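Local coordinates for endo-beta-1,4-glucanase (Bacillus licheniformis, PDB 2JEN), which hydrolyses internal beta-1,4-glucosidic linkages, notably those of xyloglucan, as a family 12 glycoside hydrolase acting on plant cell wall polysaccharides, at residues A135-H141 and Y234-F240; K45-N51 and S91-H97; D149-T153 and G194-N198. The protein carries 1 engineered substitution. All blocks are in the same frame, centred on the assembly; numbering follows the deposited sequence.

Contact 1. Residues A135-H141 and Y234-F240; sequences AYDIWLH and YVSSVEF. With GLC (alpha-D-glucopyranose), chain B.
The edge of F240 points into the Y136 ring, with CD2 3.7 Å above the centre of one face; the planes meet at 61°, an edge-to-face pair. V238 CG1 approaches the same tyrosine obliquely, 3.8 Å from CD1. On the other side of the sheet, the W139 ring is met at its rim by S237 OG, by E239 OE2 3.3 Å from CD1, and by O3 of a bound glucose 3.3 Å from CH2, while D137 CG sits over one face, near the rim. H141 also presents an edge: its ND1 lies 2.7 Å from S236 OG in a hydrogen bond. F240 CG lies anti to the backbone N (chi1 178°), which turns its ring across Y136. Were Y136 an alanine, the F240 edge would probably lose the face it rests on, opening a gap beside V238. The strands are antiparallel, and S236 and S237 together face W139 in a classic beta bulge: S236 N bonds W139 O at 2.8 Å, S237 N only weakly. The side of the sheet that carries Y136, V238 and F240 packs on strands 118-128 and 247-260 of the jelly roll's second sheet. On the sugar-binding side, where E239 OE2 bonds H97, one water lies 2.7 Å from D137 OD2, accepts from W139 NE1 at 3.2 Å and also donates to E239 OE1, joining polar groups of both strands beside the glycan.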
loop_
_atom_site.group_PDB
_atom_site.type_symbol
_atom_site.label_atom_id
_atom_site.label_comp_id
_atom_site.label_asym_id
_atom_site.label_seq_id
_atom_site.Cartn_x
_atom_site.Cartn_y
_atom_site.Cartn_z
ATOM N N ALA A 135 27.236 -6.626 -5.547
ATOM C CA ALA A 135 28.599 -6.232 -5.254
ATOM C C ALA A 135 28.897 -6.166 -3.770
ATOM O O ALA A 135 28.076 -5.643 -2.990
ATOM C CB ALA A 135 28.924 -4.869 -5.884
ATOM N N TYR A 136 30.089 -6.634 -3.389
ATOM C CA TYR A 136 30.662 -6.292 -2.120
ATOM C C TYR A 136 31.117 -4.851 -2.138
ATOM O O TYR A 136 31.612 -4.370 -3.168
ATOM C CB TYR A 136 31.868 -7.143 -1.780
ATOM C CG TYR A 136 31.531 -8.543 -1.340
ATOM C CD1 TYR A 136 31.211 -8.819 -0.020
ATOM C CD2 TYR A 136 31.494 -9.613 -2.253
ATOM C CE1 TYR A 136 30.878 -10.088 0.379
ATOM C CE2 TYR A 136 31.149 -10.890 -1.856
ATOM C CZ TYR A 136 30.855 -11.142 -0.520
ATOM O OH TYR A 136 30.532 -12.431 -0.105
ATOM N N ASP A 137 30.993 -4.193 -1.000
ATOM C CA ASP A 137 31.525 -2.837 -0.768
ATOM C C ASP A 137 32.290 -2.875 0.529
ATOM O O ASP A 137 31.726 -3.210 1.589
ATOM C CB ASP A 137 30.394 -1.805 -0.704
ATOM C CG ASP A 137 30.809 -0.393 -1.034
ATOM O OD1 ASP A 137 31.777 -0.152 -1.779
ATOM O OD2 ASP A 137 30.115 0.523 -0.612
ATOM N N ILE A 138 33.605 -2.668 0.437
ATOM C CA ILE A 138 34.505 -2.756 1.567
ATOM C C ILE A 138 35.055 -1.365 1.835
ATOM O O ILE A 138 35.593 -0.724 0.936
ATOM C CB ILE A 138 35.646 -3.739 1.254
ATOM C CG1 ILE A 138 35.122 -5.149 0.935
ATOM C CG2 ILE A 138 36.681 -3.778 2.387
ATOM C CD1 ILE A 138 35.416 -5.660 -0.422
ATOM N N TRP A 139 34.874 -0.863 3.058
ATOM C CA TRP A 139 35.273 0.476 3.432
ATOM C C TRP A 139 36.528 0.437 4.272
ATOM O O TRP A 139 36.656 -0.417 5.156
ATOM C CB TRP A 139 34.183 1.168 4.226
ATOM C CG TRP A 139 32.967 1.481 3.461
ATOM C CD1 TRP A 139 31.713 0.928 3.613
ATOM C CD2 TRP A 139 32.854 2.474 2.435
ATOM N NE1 TRP A 139 30.846 1.517 2.724
ATOM C CE2 TRP A 139 31.527 2.477 1.997
ATOM C CE3 TRP A 139 33.751 3.367 1.849
ATOM C CZ2 TRP A 139 31.086 3.331 1.024
ATOM C CZ3 TRP A 139 33.299 4.219 0.892
ATOM C CH2 TRP A 139 31.984 4.213 0.482
ATOM N N LEU A 140 37.440 1.378 3.995
ATOM C CA LEU A 140 38.664 1.527 4.770
ATOM C C LEU A 140 38.805 2.958 5.261
ATOM O O LEU A 140 38.323 3.905 4.641
ATOM C CB LEU A 140 39.893 1.125 3.934
ATOM C CG LEU A 140 39.895 -0.301 3.394
ATOM C CD1 LEU A 140 39.313 -0.443 2.005
ATOM C CD2 LEU A 140 41.324 -0.888 3.473
ATOM N N HIS A 141 39.469 3.078 6.411
ATOM C CA HIS A 141 39.773 4.354 7.052
ATOM C C HIS A 141 41.214 4.347 7.530
ATOM O O HIS A 141 41.822 3.293 7.685
ATOM C CB HIS A 141 38.893 4.574 8.283
ATOM C CG HIS A 141 37.441 4.842 7.998
ATOM N ND1 HIS A 141 36.503 3.832 7.826
ATOM C CD2 HIS A 141 36.761 6.008 7.973
ATOM C CE1 HIS A 141 35.312 4.402 7.653
ATOM N NE2 HIS A 141 35.444 5.716 7.750
ATOM N N TYR A 234 42.908 0.609 7.962
ATOM C CA TYR A 234 42.010 -0.358 8.588
ATOM C C TYR A 234 40.857 -0.699 7.679
ATOM O O TYR A 234 40.253 0.198 7.081
ATOM C CB TYR A 234 41.410 0.248 9.871
ATOM C CG TYR A 234 42.413 0.394 10.972
ATOM C CD1 TYR A 234 43.167 1.548 11.085
ATOM C CD2 TYR A 234 42.602 -0.620 11.896
ATOM C CE1 TYR A 234 44.116 1.674 12.107
ATOM C CE2 TYR A 234 43.574 -0.503 12.902
ATOM C CZ TYR A 234 44.285 0.652 13.003
ATOM O OH TYR A 234 45.234 0.781 14.013
ATOM N N VAL A 235 40.510 -1.993 7.608
ATOM C CA VAL A 235 39.232 -2.374 7.038
ATOM C C VAL A 235 38.147 -2.140 8.094
ATOM O O VAL A 235 38.225 -2.641 9.214
ATOM C CB VAL A 235 39.229 -3.820 6.541
ATOM C CG1 VAL A 235 37.857 -4.209 5.984
ATOM C CG2 VAL A 235 40.374 -4.079 5.530
ATOM N N SER A 236 37.156 -1.326 7.738
ATOM C CA SER A 236 36.094 -0.902 8.641
ATOM C C SER A 236 34.789 -1.679 8.460
ATOM O O SER A 236 34.009 -1.769 9.388
ATOM C CB SER A 236 35.797 0.571 8.430
ATOM O OG SER A 236 36.972 1.325 8.548
ATOM N N SER A 237 34.570 -2.207 7.270
ATOM C CA SER A 237 33.265 -2.762 6.872
ATOM C C SER A 237 33.445 -3.716 5.729
ATOM O O SER A 237 34.250 -3.450 4.834
ATOM C CB SER A 237 32.398 -1.550 6.434
ATOM O OG SER A 237 31.121 -1.900 5.985
ATOM N N VAL A 238 32.628 -4.785 5.693
ATOM C CA VAL A 238 32.364 -5.565 4.497
ATOM C C VAL A 238 30.858 -5.613 4.355
ATOM O O VAL A 238 30.152 -6.055 5.271
ATOM C CB VAL A 238 32.951 -6.980 4.556
ATOM C CG1 VAL A 238 32.511 -7.817 3.380
ATOM C CG2 VAL A 238 34.490 -6.909 4.657
ATOM N N GLU A 239 30.398 -5.128 3.220
ATOM C CA GLU A 239 28.978 -5.068 2.894
ATOM C C GLU A 239 28.737 -5.838 1.612
ATOM O O GLU A 239 29.646 -5.935 0.771
ATOM C CB GLU A 239 28.516 -3.613 2.707
ATOM C CG GLU A 239 29.012 -2.683 3.774
ATOM C CD GLU A 239 28.498 -1.271 3.719
ATOM O OE1 GLU A 239 27.735 -0.919 2.800
ATOM O OE2 GLU A 239 28.893 -0.496 4.623
ATOM N N PHE A 240 27.539 -6.358 1.415
ATOM C CA PHE A 240 27.172 -6.993 0.154
ATOM C C PHE A 240 25.774 -6.541 -0.193
ATOM O O PHE A 240 24.864 -6.625 0.640
ATOM C CB PHE A 240 27.180 -8.512 0.246
ATOM C CG PHE A 240 26.756 -9.190 -1.032
ATOM C CD1 PHE A 240 25.463 -9.606 -1.204
ATOM C CD2 PHE A 240 27.653 -9.358 -2.077
ATOM C CE1 PHE A 240 25.067 -10.186 -2.403
ATOM C CE2 PHE A 240 27.266 -9.911 -3.263
ATOM C CZ PHE A 240 25.973 -10.349 -3.425
HETATM C C1 GLC B . 30.671 2.834 -4.255
HETATM C C2 GLC B . 30.681 4.293 -3.807
HETATM C C3 GLC B . 30.183 4.362 -2.387
HETATM C C4 GLC B . 28.750 3.842 -2.351
HETATM C C5 GLC B . 28.828 2.396 -2.859
HETATM C C6 GLC B . 27.517 1.609 -2.738
HETATM O O1 GLC B . 31.181 2.654 -5.547
HETATM O O2 GLC B . 31.946 4.916 -3.781
HETATM O O3 GLC B . 30.394 5.716 -1.985
HETATM O O4 GLC B . 28.262 3.819 -1.028
HETATM O O5 GLC B . 29.314 2.406 -4.194
HETATM O O6 GLC B . 26.447 2.271 -3.377
HETATM O O HOH W 1 28.118 1.246 1.128
#

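Contact 2. Residues K45-N51 and S91-H97; sequences KYYIFNN and SIVSGWH. With GLC (alpha-D-glucopyranose), chain C; XYS (alpha-D-xylopyranose), chain D.
Strands 46-49 and 91-95 run antiparallel with axes at 148°, joined by V93 N to Y47 O (2.9 Å), its return bond Y47 N to V93 O, and F49 N to S91 O (2.8 Å). They are neighbours in the cleft-bearing sheet of the family 12 jelly roll. Y47 CG sits between the backbone N and the carbonyl carbon (chi1 53°), a crowded position that lays the ring alongside V93; V93 CB stands over its face, 3.9 Å from the centroid, in a CH-pi contact. On the other side of the sheet, I48 and I92 meet loosely and both pack on M73 and W75 of strand 72-79. Nearer the sugar, F49 turns its edge toward the face of H97 in an offset edge-to-face pair, with CE2 3.6 Å from H97 CD2. H97 is held at both nitrogens, since ND1 is bonded to E239 and NE2 donates to O3 of the chain C glucose at 2.8 Å. N51, from the segment 45-51, serves the same sugar, ND2 reaching its O2 at 2.9 Å. A water receives a further bond from N51 ND2 and donates to S91 OG, 2.8 Å away, the hydroxyl that also bonds Y89 O.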
loop_
_atom_site.group_PDB
_atom_site.type_symbol
_atom_site.label_atom_id
_atom_site.label_comp_id
_atom_site.label_asym_id
_atom_site.label_seq_id
_atom_site.Cartn_x
_atom_site.Cartn_y
_atom_site.Cartn_z
ATOM N N LYS A 45 25.647 -9.195 14.666
ATOM C CA LYS A 45 26.906 -9.101 13.900
ATOM C C LYS A 45 26.662 -8.464 12.538
ATOM O O LYS A 45 27.537 -7.808 11.992
ATOM C CB LYS A 45 27.490 -10.502 13.694
ATOM C CG LYS A 45 28.877 -10.525 13.057
ATOM C CD LYS A 45 29.320 -11.968 12.815
ATOM C CE LYS A 45 30.597 -12.001 11.980
ATOM N NZ LYS A 45 31.074 -13.378 11.658
ATOM N N TYR A 46 25.465 -8.656 12.016
ATOM C CA TYR A 46 25.093 -8.112 10.704
ATOM C C TYR A 46 23.786 -7.386 10.805
ATOM O O TYR A 46 22.973 -7.650 11.692
ATOM C CB TYR A 46 24.902 -9.241 9.694
ATOM C CG TYR A 46 26.000 -10.278 9.619
ATOM C CD1 TYR A 46 27.318 -9.939 9.338
ATOM C CD2 TYR A 46 25.707 -11.613 9.792
ATOM C CE1 TYR A 46 28.303 -10.929 9.232
ATOM C CE2 TYR A 46 26.666 -12.582 9.701
ATOM C CZ TYR A 46 27.960 -12.236 9.414
ATOM O OH TYR A 46 28.931 -13.223 9.313
ATOM N N TYR A 47 23.535 -6.526 9.828
ATOM C CA TYR A 47 22.142 -6.087 9.573
ATOM C C TYR A 47 21.907 -5.915 8.119
ATOM O O TYR A 47 22.791 -5.521 7.362
ATOM C CB TYR A 47 21.777 -4.798 10.331
ATOM C CG TYR A 47 22.706 -3.612 10.140
ATOM C CD1 TYR A 47 23.822 -3.442 10.941
ATOM C CD2 TYR A 47 22.438 -2.628 9.178
ATOM C CE1 TYR A 47 24.634 -2.330 10.778
ATOM C CE2 TYR A 47 23.267 -1.509 9.049
ATOM C CZ TYR A 47 24.373 -1.385 9.832
ATOM O OH TYR A 47 25.165 -0.259 9.720
ATOM N N ILE A 48 20.696 -6.241 7.707
ATOM C CA ILE A 48 20.200 -5.861 6.398
ATOM C C ILE A 48 19.799 -4.392 6.535
ATOM O O ILE A 48 19.153 -4.002 7.498
ATOM C CB ILE A 48 19.007 -6.734 5.916
ATOM C CG1 ILE A 48 19.241 -8.236 6.192
ATOM C CG2 ILE A 48 18.738 -6.469 4.459
ATOM C CD1 ILE A 48 18.070 -9.132 5.836
ATOM N N PHE A 49 20.177 -3.615 5.549
ATOM C CA PHE A 49 20.051 -2.159 5.597
ATOM C C PHE A 49 19.307 -1.629 4.370
ATOM O O PHE A 49 19.706 -1.877 3.229
ATOM C CB PHE A 49 21.475 -1.570 5.629
ATOM C CG PHE A 49 21.567 -0.073 5.834
ATOM C CD1 PHE A 49 20.696 0.617 6.662
ATOM C CD2 PHE A 49 22.594 0.622 5.246
ATOM C CE1 PHE A 49 20.836 1.989 6.858
ATOM C CE2 PHE A 49 22.705 1.990 5.430
ATOM C CZ PHE A 49 21.847 2.662 6.234
ATOM N N ASN A 50 18.195 -0.929 4.609
ATOM C CA ASN A 50 17.363 -0.394 3.537
ATOM C C ASN A 50 17.963 0.922 3.078
ATOM O O ASN A 50 17.415 2.022 3.276
ATOM C CB ASN A 50 15.903 -0.252 3.989
ATOM C CG ASN A 50 14.952 -0.277 2.826
ATOM O OD1 ASN A 50 15.289 -0.838 1.772
ATOM N ND2 ASN A 50 13.733 0.187 3.013
ATOM N N ASN A 51 19.137 0.815 2.437
ATOM C CA ASN A 51 19.972 1.962 2.069
ATOM C C ASN A 51 19.488 2.566 0.769
ATOM O O ASN A 51 19.554 1.909 -0.263
ATOM C CB ASN A 51 21.424 1.487 1.941
ATOM C CG ASN A 51 22.390 2.560 1.562
ATOM O OD1 ASN A 51 22.018 3.589 1.069
ATOM N ND2 ASN A 51 23.665 2.282 1.778
ATOM N N SER A 91 21.470 -3.814 1.172
ATOM C CA SER A 91 22.694 -4.514 1.463
ATOM C C SER A 91 22.667 -5.132 2.834
ATOM O O SER A 91 21.837 -4.786 3.684
ATOM C CB SER A 91 23.858 -3.533 1.361
ATOM O OG SER A 91 23.556 -2.327 2.042
ATOM N N ILE A 92 23.584 -6.086 3.036
ATOM C CA ILE A 92 23.967 -6.548 4.363
ATOM C C ILE A 92 25.252 -5.851 4.760
ATOM O O ILE A 92 26.190 -5.816 3.974
ATOM C CB ILE A 92 24.167 -8.071 4.413
ATOM C CG1 ILE A 92 22.924 -8.793 3.919
ATOM C CG2 ILE A 92 24.574 -8.497 5.822
ATOM C CD1 ILE A 92 23.153 -10.318 3.654
ATOM N N VAL A 93 25.307 -5.365 5.999
ATOM C CA VAL A 93 26.473 -4.662 6.566
ATOM C C VAL A 93 27.058 -5.539 7.636
ATOM O O VAL A 93 26.363 -5.926 8.575
ATOM C CB VAL A 93 26.086 -3.274 7.137
ATOM C CG1 VAL A 93 27.245 -2.595 7.873
ATOM C CG2 VAL A 93 25.543 -2.389 6.036
ATOM N N SER A 94 28.377 -5.731 7.603
ATOM C CA SER A 94 29.197 -6.102 8.756
ATOM C C SER A 94 30.214 -5.041 9.053
ATOM O O SER A 94 30.925 -4.635 8.149
ATOM C CB SER A 94 29.899 -7.427 8.454
ATOM O OG SER A 94 30.488 -7.903 9.656
ATOM N N GLY A 95 30.287 -4.587 10.290
ATOM C CA GLY A 95 31.194 -3.536 10.674
ATOM C C GLY A 95 30.540 -2.201 10.760
ATOM O O GLY A 95 29.468 -2.048 11.359
ATOM N N TRP A 96 31.210 -1.212 10.186
ATOM C CA TRP A 96 30.803 0.182 10.251
ATOM C C TRP A 96 29.966 0.602 9.023
ATOM O O TRP A 96 30.180 0.120 7.920
ATOM C CB TRP A 96 32.076 1.052 10.360
ATOM C CG TRP A 96 31.930 2.519 10.183
ATOM C CD1 TRP A 96 31.822 3.449 11.156
ATOM C CD2 TRP A 96 31.980 3.243 8.939
ATOM N NE1 TRP A 96 31.748 4.700 10.621
ATOM C CE2 TRP A 96 31.838 4.610 9.253
ATOM C CE3 TRP A 96 32.073 2.865 7.596
ATOM C CZ2 TRP A 96 31.854 5.605 8.280
ATOM C CZ3 TRP A 96 32.036 3.831 6.624
ATOM C CH2 TRP A 96 31.932 5.188 6.964
ATOM N N HIS A 97 29.037 1.546 9.188
ATOM C CA HIS A 97 28.446 2.219 8.030
ATOM C C HIS A 97 27.899 3.577 8.450
ATOM O O HIS A 97 26.724 3.728 8.763
ATOM C CB HIS A 97 27.344 1.404 7.358
ATOM C CG HIS A 97 26.918 2.006 6.059
ATOM N ND1 HIS A 97 27.473 1.617 4.860
ATOM C CD2 HIS A 97 26.093 3.046 5.787
ATOM C CE1 HIS A 97 26.976 2.385 3.901
ATOM N NE2 HIS A 97 26.137 3.262 4.436
HETATM C C1 GLC C . 27.501 4.966 -0.597
HETATM C C2 GLC C . 26.918 4.569 0.745
HETATM C C3 GLC C . 26.070 5.681 1.309
HETATM C C4 GLC C . 26.930 6.943 1.368
HETATM C C5 GLC C . 27.466 7.265 -0.038
HETATM C C6 GLC C . 28.435 8.452 0.058
HETATM O O2 GLC C . 26.176 3.350 0.692
HETATM O O3 GLC C . 25.518 5.256 2.567
HETATM O O4 GLC C . 26.201 8.052 1.804
HETATM O O5 GLC C . 28.254 6.175 -0.474
HETATM O O6 GLC C . 27.881 9.605 -0.535
HETATM C C1 XYS D . 22.399 7.838 3.882
HETATM C C2 XYS D . 21.031 8.496 3.748
HETATM C C3 XYS D . 19.897 7.490 3.978
HETATM C C4 XYS D . 20.216 6.211 3.194
HETATM C C5 XYS D . 21.623 5.648 3.437
HETATM O O2 XYS D . 20.926 9.546 4.723
HETATM O O3 XYS D . 18.583 7.962 3.613
HETATM O O4 XYS D . 19.217 5.250 3.417
HETATM O O5 XYS D . 22.546 6.647 3.179
HETATM O O HOH W 2 27.308 -0.353 11.487
HETATM O O HOH W 3 24.056 2.821 9.218
HETATM O O HOH W 4 25.013 -0.124 2.918
#

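Contact 3. Residues D149-T153 and G194-N198; sequences DSAPT and GKGWN. With GLC (alpha-D-glucopyranose), chain B; XYS (alpha-D-xylopyranose), chain E.
W197 receives the loop 149-153 along the edge of its indole: P152 O lies near the ring plane, 3.5 Å from CE3, and P152 CD is 3.8 Å from CZ3, the two side chains lying side by side. The NE1 side of the same ring meets the bound glycan: NE1 donates to O2 of the chain B glucose at 3.1 Å and 163°, and only weakly to its O3, and from the six-membered ring CZ2 comes within 3.7 Å of the xylose O5 of chain E. A chi1 of 43°, with CG between the backbone N and the carbonyl carbon, turns the indole alongside P152, while W197 CB stays beside the T153 carbonyl. That carbonyl accepts N198 N at 3.2 Å, through a bent bond of 140°, and a water. A second water bridges the two backbones, donating to P152 O at 2.8 Å and accepting from G196 N at 3.0 Å. T153 leads directly into strand 154-163, which runs parallel to strand 195-204; the loop therefore leads into one of the parallel neighbours in the otherwise largely antiparallel cleft-side sheet of the jelly roll. Further out, A151 CB touches K195 CB at 3.9 Å, whereas the lysine chain bends away and NZ bonds A191 O and G192 O. N198 ND2 is held by D154, W139 meets W197 edge-to-face, and W96 and W98 pack on P152.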
loop_
_atom_site.group_PDB
_atom_site.type_symbol
_atom_site.label_atom_id
_atom_site.label_comp_id
_atom_site.label_asym_id
_atom_site.label_seq_id
_atom_site.Cartn_x
_atom_site.Cartn_y
_atom_site.Cartn_z
ATOM N N ASP A 149 30.415 10.360 11.319
ATOM C CA ASP A 149 30.849 11.360 10.341
ATOM C C ASP A 149 32.268 11.118 9.855
ATOM O O ASP A 149 32.915 12.031 9.344
ATOM C CB ASP A 149 30.732 12.767 10.951
ATOM C CG ASP A 149 31.477 12.919 12.243
ATOM O OD1 ASP A 149 32.063 11.938 12.763
ATOM O OD2 ASP A 149 31.514 14.095 12.752
ATOM N N SER A 150 32.783 9.902 9.992
ATOM C CA SER A 150 34.139 9.629 9.542
ATOM C C SER A 150 34.149 9.237 8.080
ATOM O O SER A 150 33.793 8.120 7.736
ATOM C CB SER A 150 34.780 8.509 10.364
ATOM O OG SER A 150 34.806 8.787 11.762
ATOM N N ALA A 151 34.614 10.135 7.201
ATOM C CA ALA A 151 34.659 9.817 5.775
ATOM C C ALA A 151 35.715 8.763 5.526
ATOM O O ALA A 151 36.840 8.892 6.001
ATOM C CB ALA A 151 34.998 11.084 4.925
ATOM N N PRO A 152 35.374 7.687 4.803
ATOM C CA PRO A 152 36.382 6.694 4.431
ATOM C C PRO A 152 37.497 7.274 3.585
ATOM O O PRO A 152 37.329 8.318 2.936
ATOM C CB PRO A 152 35.585 5.670 3.624
ATOM C CG PRO A 152 34.204 5.813 4.111
ATOM C CD PRO A 152 34.029 7.276 4.366
ATOM N N THR A 153 38.601 6.545 3.564
ATOM C CA THR A 153 39.696 6.873 2.667
ATOM C C THR A 153 39.665 6.082 1.357
ATOM O O THR A 153 40.182 6.534 0.322
ATOM C CB THR A 153 41.065 6.642 3.355
ATOM O OG1 THR A 153 41.125 5.296 3.808
ATOM C CG2 THR A 153 41.233 7.582 4.528
ATOM N N GLY A 194 36.751 18.272 0.657
ATOM C CA GLY A 194 37.982 17.502 0.816
ATOM C C GLY A 194 37.771 16.059 1.189
ATOM O O GLY A 194 38.712 15.259 1.152
ATOM N N LYS A 195 36.546 15.715 1.605
ATOM C CA LYS A 195 36.200 14.337 1.856
ATOM C C LYS A 195 36.097 13.607 0.528
ATOM O O LYS A 195 35.600 14.142 -0.466
ATOM C CB LYS A 195 34.865 14.226 2.567
ATOM C CG LYS A 195 34.847 14.905 3.909
ATOM C CD LYS A 195 33.482 14.782 4.609
ATOM C CE LYS A 195 32.238 14.985 3.726
ATOM N NZ LYS A 195 32.001 16.363 3.199
ATOM N N GLY A 196 36.532 12.364 0.517
ATOM C CA GLY A 196 36.472 11.588 -0.710
ATOM C C GLY A 196 37.397 10.425 -0.600
ATOM O O GLY A 196 38.341 10.431 0.176
ATOM N N TRP A 197 37.115 9.413 -1.396
ATOM C CA TRP A 197 37.825 8.158 -1.296
ATOM C C TRP A 197 38.210 7.605 -2.654
ATOM O O TRP A 197 37.499 7.746 -3.625
ATOM C CB TRP A 197 37.011 7.122 -0.510
ATOM C CG TRP A 197 35.546 7.082 -0.852
ATOM C CD1 TRP A 197 34.913 6.320 -1.796
ATOM C CD2 TRP A 197 34.528 7.825 -0.197
ATOM N NE1 TRP A 197 33.574 6.587 -1.780
ATOM C CE2 TRP A 197 33.317 7.519 -0.817
ATOM C CE3 TRP A 197 34.541 8.773 0.817
ATOM C CZ2 TRP A 197 32.103 8.112 -0.429
ATOM C CZ3 TRP A 197 33.343 9.356 1.218
ATOM C CH2 TRP A 197 32.141 9.018 0.583
ATOM N N ASN A 198 39.348 6.920 -2.693
ATOM C CA ASN A 198 39.634 6.064 -3.830
ATOM C C ASN A 198 38.567 5.002 -3.935
ATOM O O ASN A 198 38.063 4.531 -2.907
ATOM C CB ASN A 198 40.987 5.428 -3.644
ATOM C CG ASN A 198 42.070 6.465 -3.454
ATOM O OD1 ASN A 198 42.256 7.307 -4.336
ATOM N ND2 ASN A 198 42.707 6.482 -2.285
HETATM C C1 GLC B . 30.671 2.834 -4.255
HETATM C C2 GLC B . 30.681 4.293 -3.807
HETATM C C3 GLC B . 30.183 4.362 -2.387
HETATM C C4 GLC B . 28.750 3.842 -2.351
HETATM C C5 GLC B . 28.828 2.396 -2.859
HETATM C C6 GLC B . 27.517 1.609 -2.738
HETATM O O1 GLC B . 31.181 2.654 -5.547
HETATM O O2 GLC B . 31.946 4.916 -3.781
HETATM O O3 GLC B . 30.394 5.716 -1.985
HETATM O O4 GLC B . 28.262 3.819 -1.028
HETATM O O5 GLC B . 29.314 2.406 -4.194
HETATM O O6 GLC B . 26.447 2.271 -3.377
HETATM C C1 XYS E . 28.840 10.701 -0.654
HETATM C C2 XYS E . 28.064 11.964 -0.752
HETATM C C3 XYS E . 27.245 11.905 -2.030
HETATM C C4 XYS E . 28.149 11.719 -3.239
HETATM C C5 XYS E . 29.032 10.498 -3.011
HETATM O O2 XYS E . 27.157 12.035 0.331
HETATM O O3 XYS E . 26.451 13.074 -2.138
HETATM O O4 XYS E . 27.316 11.520 -4.359
HETATM O O5 XYS E . 29.656 10.623 -1.736
HETATM O O HOH W 5 37.680 11.063 2.994
HETATM O O HOH W 6 41.385 9.015 0.550
#

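Overall arrangement
From the N terminus, contact 2 closes first, bringing S91-H97 back to K45-N51 around a loop that includes strands 62-67 and 72-79. It is complete before contact 1 opens at A135. Contact 3 is nested within the long excursion from H141 to Y234: it opens at D149 and closes at N198, and helix 215-225 follows before contact 1 closes. No contacts cross. Contacts 1 and 2 are adjacent in one sheet, where strands 234-244 and 91-95 pair and F240 O probably accepts I92 N. Contact 3 joins contact 1 through L140 O and T153 N, and W96 links contacts 2 and 3 by packing on P152. Each contributes residues to the glycan pocket.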